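Local coordinates for uncharacterized protein conserved in bacteria (PDB 5DMH) that catalyses the ATP-dependent phosphorylation of 3-oxo-tetronate to 3-oxo-tetronate 4-phosphate, at residues V303-I316 and F334-S348. Residues are numbered along the deposited sequence; the frame is centred on the assembly and turned at random.
Sequences VARWLEQGRPALRI and FAAGHGEPVLIYATS. With ADP (adenosine-5'-diphosphate), chain C.
Leu314 and Leu343 meet where strand 313-315 pairs in parallel with strand 343-345, through the hydrogen bonds Leu314 N to Leu343 O (2.8 Å), Tyr345 N to Leu314 O and, just past the strand, Ile316 N to Tyr345 O. Pro312 O is gripped twice, by Leu343 N and, from the opposite face of its carbonyl plane, by Trp306 NE1 at 2.8 Å, which ties helix 297-308 to the start of strand 313-315.

CH-pi contacts line both faces of the strand pair. On the face of Ala313, Arg315, Leu343 and Tyr345, against helix 297-308, Val303 CG1 lies 3.9 Å from the Tyr345 ring centroid, while Arg315 CB covers the other side of the ring; Tyr345 CG lies between its backbone N and carbonyl carbon (chi1 72°), which turns the ring toward strand 313-315. Leu343 CB sits over the five-membered ring of Trp306. On the face of Leu314 and Ile344, against helix 327-336, Leu314 CB packs on the Phe334 ring. In the loop leading into the strand, Pro312 CB packs on the ring of His338, whose ND1 is bonded to Phe334 O.

Among polar side chains, extended Arg315 donates NH2 in its guanidinium plane to Ser348 OG (2.9 Å), and NH2 also pairs with Glu352. Ser348 OG in turn donates to Ala346 O, the acceptor for adenine N6 of ADP at 3.3 Å. Strand 313-315, outermost at this end of the nucleotide-binding C-terminal domain, thus reaches the nucleotide pocket through a second-shell arginine, which probably helps position Ser348 and the adenine-binding carbonyl.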
loop_
_atom_site.group_PDB
_atom_site.type_symbol
_atom_site.label_atom_id
_atom_site.label_comp_id
_atom_site.label_asym_id
_atom_site.label_seq_id
_atom_site.Cartn_x
_atom_site.Cartn_y
_atom_site.Cartn_z
ATOM N N VAL A 303 1.670 15.477 11.895
ATOM C CA VAL A 303 2.553 16.638 11.783
ATOM C C VAL A 303 2.250 17.644 12.904
ATOM O O VAL A 303 3.152 18.163 13.576
ATOM C CB VAL A 303 2.373 17.281 10.393
ATOM C CG1 VAL A 303 2.967 18.678 10.343
ATOM C CG2 VAL A 303 2.951 16.368 9.286
ATOM N N ALA A 304 0.968 17.898 13.145
ATOM C CA ALA A 304 0.587 18.863 14.193
ATOM C C ALA A 304 1.064 18.396 15.569
ATOM O O ALA A 304 1.506 19.191 16.404
ATOM C CB ALA A 304 -0.891 19.062 14.179
ATOM N N ARG A 305 0.949 17.098 15.819
ATOM C CA ARG A 305 1.384 16.543 17.095
ATOM C C ARG A 305 2.897 16.750 17.264
ATOM O O ARG A 305 3.362 17.182 18.311
ATOM C CB ARG A 305 1.036 15.064 17.142
ATOM C CG ARG A 305 1.461 14.351 18.392
ATOM C CD ARG A 305 0.947 15.030 19.643
ATOM N NE ARG A 305 1.172 14.191 20.812
ATOM C CZ ARG A 305 1.245 14.631 22.066
ATOM N NH1 ARG A 305 1.108 15.922 22.354
ATOM N NH2 ARG A 305 1.461 13.763 23.041
ATOM N N TRP A 306 3.650 16.434 16.220
ATOM C CA TRP A 306 5.101 16.639 16.215
ATOM C C TRP A 306 5.440 18.075 16.590
ATOM O O TRP A 306 6.284 18.303 17.455
ATOM C CB TRP A 306 5.647 16.270 14.827
ATOM C CG TRP A 306 7.138 16.318 14.676
ATOM C CD1 TRP A 306 7.886 17.402 14.340
ATOM C CD2 TRP A 306 8.065 15.216 14.816
ATOM N NE1 TRP A 306 9.214 17.055 14.268
ATOM C CE2 TRP A 306 9.350 15.717 14.538
ATOM C CE3 TRP A 306 7.926 13.857 15.135
ATOM C CZ2 TRP A 306 10.492 14.921 14.605
ATOM C CZ3 TRP A 306 9.060 13.070 15.208
ATOM C CH2 TRP A 306 10.325 13.600 14.919
ATOM N N LEU A 307 4.747 19.027 15.975
ATOM C CA LEU A 307 4.987 20.439 16.209
ATOM C C LEU A 307 4.545 20.827 17.610
ATOM O O LEU A 307 5.206 21.640 18.271
ATOM C CB LEU A 307 4.255 21.295 15.170
ATOM C CG LEU A 307 4.736 21.154 13.723
ATOM C CD1 LEU A 307 3.876 22.015 12.816
ATOM C CD2 LEU A 307 6.207 21.516 13.578
ATOM N N GLU A 308 3.456 20.227 18.078
ATOM C CA GLU A 308 2.915 20.519 19.422
ATOM C C GLU A 308 3.947 20.194 20.472
ATOM O O GLU A 308 4.074 20.892 21.482
ATOM C CB GLU A 308 1.678 19.671 19.710
ATOM C CG GLU A 308 0.392 20.226 19.181
ATOM C CD GLU A 308 -0.815 19.428 19.647
ATOM O OE1 GLU A 308 -0.644 18.446 20.412
ATOM O OE2 GLU A 308 -1.939 19.787 19.239
ATOM N N GLN A 309 4.688 19.118 20.230
ATOM C CA GLN A 309 5.695 18.644 21.178
ATOM C C GLN A 309 7.044 19.325 20.983
ATOM O O GLN A 309 8.061 18.948 21.585
ATOM C CB GLN A 309 5.811 17.122 21.045
ATOM C CG GLN A 309 4.513 16.427 21.368
ATOM C CD GLN A 309 4.641 14.922 21.459
ATOM O OE1 GLN A 309 5.002 14.257 20.493
ATOM N NE2 GLN A 309 4.333 14.376 22.629
ATOM N N GLY A 310 7.057 20.347 20.141
ATOM C CA GLY A 310 8.229 21.170 19.977
ATOM C C GLY A 310 9.378 20.539 19.222
ATOM O O GLY A 310 10.516 21.001 19.328
ATOM N N ARG A 311 9.085 19.504 18.445
ATOM C CA ARG A 311 10.135 18.778 17.730
ATOM C C ARG A 311 10.504 19.486 16.430
ATOM O O ARG A 311 9.660 20.091 15.800
ATOM C CB ARG A 311 9.706 17.333 17.502
ATOM C CG ARG A 311 9.420 16.596 18.806
ATOM C CD ARG A 311 9.097 15.125 18.596
ATOM N NE ARG A 311 10.290 14.324 18.314
ATOM C CZ ARG A 311 10.344 12.994 18.402
ATOM N NH1 ARG A 311 9.272 12.308 18.753
ATOM N NH2 ARG A 311 11.469 12.339 18.141
ATOM N N PRO A 312 11.790 19.442 16.048
ATOM C CA PRO A 312 12.253 20.198 14.879
ATOM C C PRO A 312 11.599 19.760 13.582
ATOM O O PRO A 312 11.447 18.558 13.337
ATOM C CB PRO A 312 13.759 19.925 14.827
ATOM C CG PRO A 312 14.048 18.809 15.795
ATOM C CD PRO A 312 12.779 18.467 16.538
ATOM N N ALA A 313 11.219 20.735 12.763
ATOM C CA ALA A 313 10.519 20.463 11.511
ATOM C C ALA A 313 10.778 21.557 10.478
ATOM O O ALA A 313 10.953 22.733 10.815
ATOM C CB ALA A 313 9.009 20.345 11.747
ATOM N N LEU A 314 10.794 21.164 9.217
ATOM C CA LEU A 314 10.872 22.119 8.130
ATOM C C LEU A 314 9.821 21.806 7.093
ATOM O O LEU A 314 9.734 20.680 6.619
ATOM C CB LEU A 314 12.248 22.088 7.481
ATOM C CG LEU A 314 12.420 23.060 6.315
ATOM C CD1 LEU A 314 12.191 24.487 6.783
ATOM C CD2 LEU A 314 13.811 22.908 5.719
ATOM N N ARG A 315 9.047 22.816 6.721
ATOM C CA ARG A 315 8.010 22.652 5.703
ATOM C C ARG A 315 8.524 22.949 4.282
ATOM O O ARG A 315 9.306 23.884 4.064
ATOM C CB ARG A 315 6.847 23.576 6.037
ATOM C CG ARG A 315 5.629 23.351 5.219
ATOM C CD ARG A 315 4.497 24.210 5.696
ATOM N NE ARG A 315 3.268 23.871 5.004
ATOM C CZ ARG A 315 2.050 24.233 5.400
ATOM N NH1 ARG A 315 1.888 24.974 6.496
ATOM N NH2 ARG A 315 0.993 23.867 4.681
ATOM N N ILE A 316 8.106 22.111 3.348
ATOM C CA ILE A 316 8.412 22.224 1.925
ATOM C C ILE A 316 7.286 22.967 1.206
ATOM O O ILE A 316 6.139 22.542 1.274
ATOM C CB ILE A 316 8.399 20.819 1.255
ATOM C CG1 ILE A 316 9.428 19.886 1.891
ATOM C CG2 ILE A 316 8.600 20.945 -0.235
ATOM C CD1 ILE A 316 10.724 20.538 2.154
ATOM N N PHE A 334 19.084 21.404 7.368
ATOM C CA PHE A 334 18.286 21.485 8.589
ATOM C C PHE A 334 18.455 20.196 9.399
ATOM O O PHE A 334 18.769 20.229 10.600
ATOM C CB PHE A 334 16.816 21.720 8.221
ATOM C CG PHE A 334 15.919 21.893 9.397
ATOM C CD1 PHE A 334 15.940 23.080 10.129
ATOM C CD2 PHE A 334 15.054 20.893 9.780
ATOM C CE1 PHE A 334 15.124 23.258 11.218
ATOM C CE2 PHE A 334 14.218 21.068 10.888
ATOM C CZ PHE A 334 14.255 22.254 11.602
ATOM N N ALA A 335 18.268 19.065 8.725
ATOM C CA ALA A 335 18.471 17.762 9.332
ATOM C C ALA A 335 19.897 17.613 9.856
ATOM O O ALA A 335 20.096 17.121 10.962
ATOM C CB ALA A 335 18.121 16.646 8.332
ATOM N N ALA A 336 20.893 18.080 9.099
ATOM C CA ALA A 336 22.287 17.892 9.495
ATOM C C ALA A 336 22.664 18.698 10.750
ATOM O O ALA A 336 23.618 18.370 11.438
ATOM C CB ALA A 336 23.229 18.274 8.342
ATOM N N GLY A 337 21.932 19.770 11.028
ATOM C CA GLY A 337 22.223 20.602 12.171
ATOM C C GLY A 337 21.553 20.119 13.443
ATOM O O GLY A 337 21.784 20.679 14.510
ATOM N N HIS A 338 20.735 19.074 13.338
ATOM C CA HIS A 338 20.015 18.575 14.508
ATOM C C HIS A 338 20.468 17.185 14.958
ATOM O O HIS A 338 20.564 16.251 14.147
ATOM C CB HIS A 338 18.528 18.566 14.220
ATOM C CG HIS A 338 17.865 19.890 14.431
ATOM N ND1 HIS A 338 17.613 20.777 13.406
ATOM C CD2 HIS A 338 17.390 20.478 15.552
ATOM C CE1 HIS A 338 17.015 21.850 13.887
ATOM N NE2 HIS A 338 16.868 21.694 15.189
ATOM N N GLY A 339 20.722 17.048 16.256
ATOM C CA GLY A 339 21.138 15.778 16.823
ATOM C C GLY A 339 19.995 14.791 17.036
ATOM O O GLY A 339 20.208 13.624 17.350
ATOM N N GLU A 340 18.770 15.248 16.841
ATOM C CA GLU A 340 17.617 14.364 16.944
ATOM C C GLU A 340 16.921 14.342 15.599
ATOM O O GLU A 340 17.177 15.197 14.753
ATOM C CB GLU A 340 16.655 14.878 18.015
ATOM C CG GLU A 340 15.958 16.169 17.616
ATOM C CD GLU A 340 15.335 16.916 18.797
ATOM O OE1 GLU A 340 14.251 16.481 19.289
ATOM O OE2 GLU A 340 15.918 17.953 19.203
ATOM N N PRO A 341 15.981 13.406 15.409
ATOM C CA PRO A 341 15.282 13.374 14.128
ATOM C C PRO A 341 14.467 14.623 13.896
ATOM O O PRO A 341 13.901 15.191 14.834
ATOM C CB PRO A 341 14.351 12.147 14.256
ATOM C CG PRO A 341 15.052 11.291 15.260
ATOM C CD PRO A 341 15.666 12.238 16.241
ATOM N N VAL A 342 14.448 15.044 12.645
ATOM C CA VAL A 342 13.602 16.111 12.185
ATOM C C VAL A 342 12.507 15.567 11.278
ATOM O O VAL A 342 12.612 14.464 10.739
ATOM C CB VAL A 342 14.388 17.195 11.411
ATOM C CG1 VAL A 342 15.598 17.673 12.216
ATOM C CG2 VAL A 342 14.792 16.724 10.023
ATOM N N LEU A 343 11.476 16.387 11.122
ATOM C CA LEU A 343 10.368 16.167 10.208
ATOM C C LEU A 343 10.502 17.129 9.036
ATOM O O LEU A 343 10.611 18.352 9.246
ATOM C CB LEU A 343 9.053 16.454 10.939
ATOM C CG LEU A 343 7.801 16.493 10.050
ATOM C CD1 LEU A 343 7.477 15.156 9.406
ATOM C CD2 LEU A 343 6.627 17.002 10.846
ATOM N N ILE A 344 10.568 16.582 7.824
ATOM C CA ILE A 344 10.467 17.372 6.605
ATOM C C ILE A 344 9.122 17.050 5.990
ATOM O O ILE A 344 8.831 15.873 5.730
ATOM C CB ILE A 344 11.607 17.040 5.636
ATOM C CG1 ILE A 344 12.954 17.098 6.357
ATOM C CG2 ILE A 344 11.578 17.947 4.405
ATOM C CD1 ILE A 344 13.402 18.492 6.827
ATOM N N TYR A 345 8.302 18.069 5.727
ATOM C CA TYR A 345 6.908 17.817 5.364
ATOM C C TYR A 345 6.355 18.799 4.367
ATOM O O TYR A 345 6.661 19.976 4.412
ATOM C CB TYR A 345 5.993 17.795 6.610
ATOM C CG TYR A 345 5.733 19.139 7.290
ATOM C CD1 TYR A 345 6.665 19.678 8.154
ATOM C CD2 TYR A 345 4.571 19.856 7.051
ATOM C CE1 TYR A 345 6.446 20.888 8.796
ATOM C CE2 TYR A 345 4.342 21.075 7.668
ATOM C CZ TYR A 345 5.288 21.588 8.533
ATOM O OH TYR A 345 5.066 22.780 9.167
ATOM N N ALA A 346 5.545 18.286 3.453
ATOM C CA ALA A 346 4.782 19.115 2.538
ATOM C C ALA A 346 3.315 19.111 2.941
ATOM O O ALA A 346 2.513 19.883 2.416
ATOM C CB ALA A 346 4.938 18.602 1.134
ATOM N N THR A 347 2.975 18.197 3.848
ATOM C CA THR A 347 1.624 18.047 4.400
ATOM C C THR A 347 0.906 19.364 4.625
ATOM O O THR A 347 1.404 20.238 5.336
ATOM C CB THR A 347 1.707 17.245 5.704
ATOM O OG1 THR A 347 2.527 16.089 5.484
ATOM C CG2 THR A 347 0.321 16.814 6.198
ATOM N N SER A 348 -0.268 19.504 4.005
ATOM C CA SER A 348 -1.020 20.764 3.958
ATOM C C SER A 348 -2.539 20.501 3.954
ATOM O O SER A 348 -2.971 19.390 3.676
ATOM C CB SER A 348 -0.704 21.541 2.675
ATOM O OG SER A 348 0.675 21.867 2.565
HETATM P PB ADP C . -1.342 9.051 0.573
HETATM O O1B ADP C . -0.715 7.802 1.182
HETATM O O2B ADP C . -1.944 9.945 1.643
HETATM O O3B ADP C . -2.275 8.758 -0.593
HETATM P PA ADP C . 0.793 9.848 -1.265
HETATM O O1A ADP C . 2.185 10.188 -0.905
HETATM O O2A ADP C . 0.448 8.582 -1.973
HETATM O O3A ADP C . -0.102 9.990 0.088
HETATM O "O5'" ADP C . 0.156 10.976 -2.212
HETATM C "C5'" ADP C . 0.157 12.350 -1.850
HETATM C "C4'" ADP C . 0.457 13.183 -3.092
HETATM O "O4'" ADP C . 0.121 14.538 -2.844
HETATM C "C3'" ADP C . 1.938 13.152 -3.448
HETATM O "O3'" ADP C . 2.128 13.178 -4.876
HETATM C "C2'" ADP C . 2.437 14.416 -2.822
HETATM O "O2'" ADP C . 3.682 14.831 -3.342
HETATM C "C1'" ADP C . 1.272 15.337 -3.093
HETATM N N9 ADP C . 1.322 16.487 -2.197
HETATM C C8 ADP C . 1.637 16.486 -0.879
HETATM N N7 ADP C . 1.617 17.731 -0.381
HETATM C C5 ADP C . 1.285 18.545 -1.411
HETATM C C6 ADP C . 1.115 19.988 -1.571
HETATM N N6 ADP C . 1.272 20.765 -0.479
HETATM N N1 ADP C . 0.757 20.454 -2.783
HETATM C C2 ADP C . 0.581 19.643 -3.847
HETATM N N3 ADP C . 0.740 18.300 -3.796
HETATM C C4 ADP C . 1.099 17.724 -2.609
HETATM O O HOH W 1 12.966 14.893 17.265
HETATM O O HOH W 2 3.803 23.306 2.144
#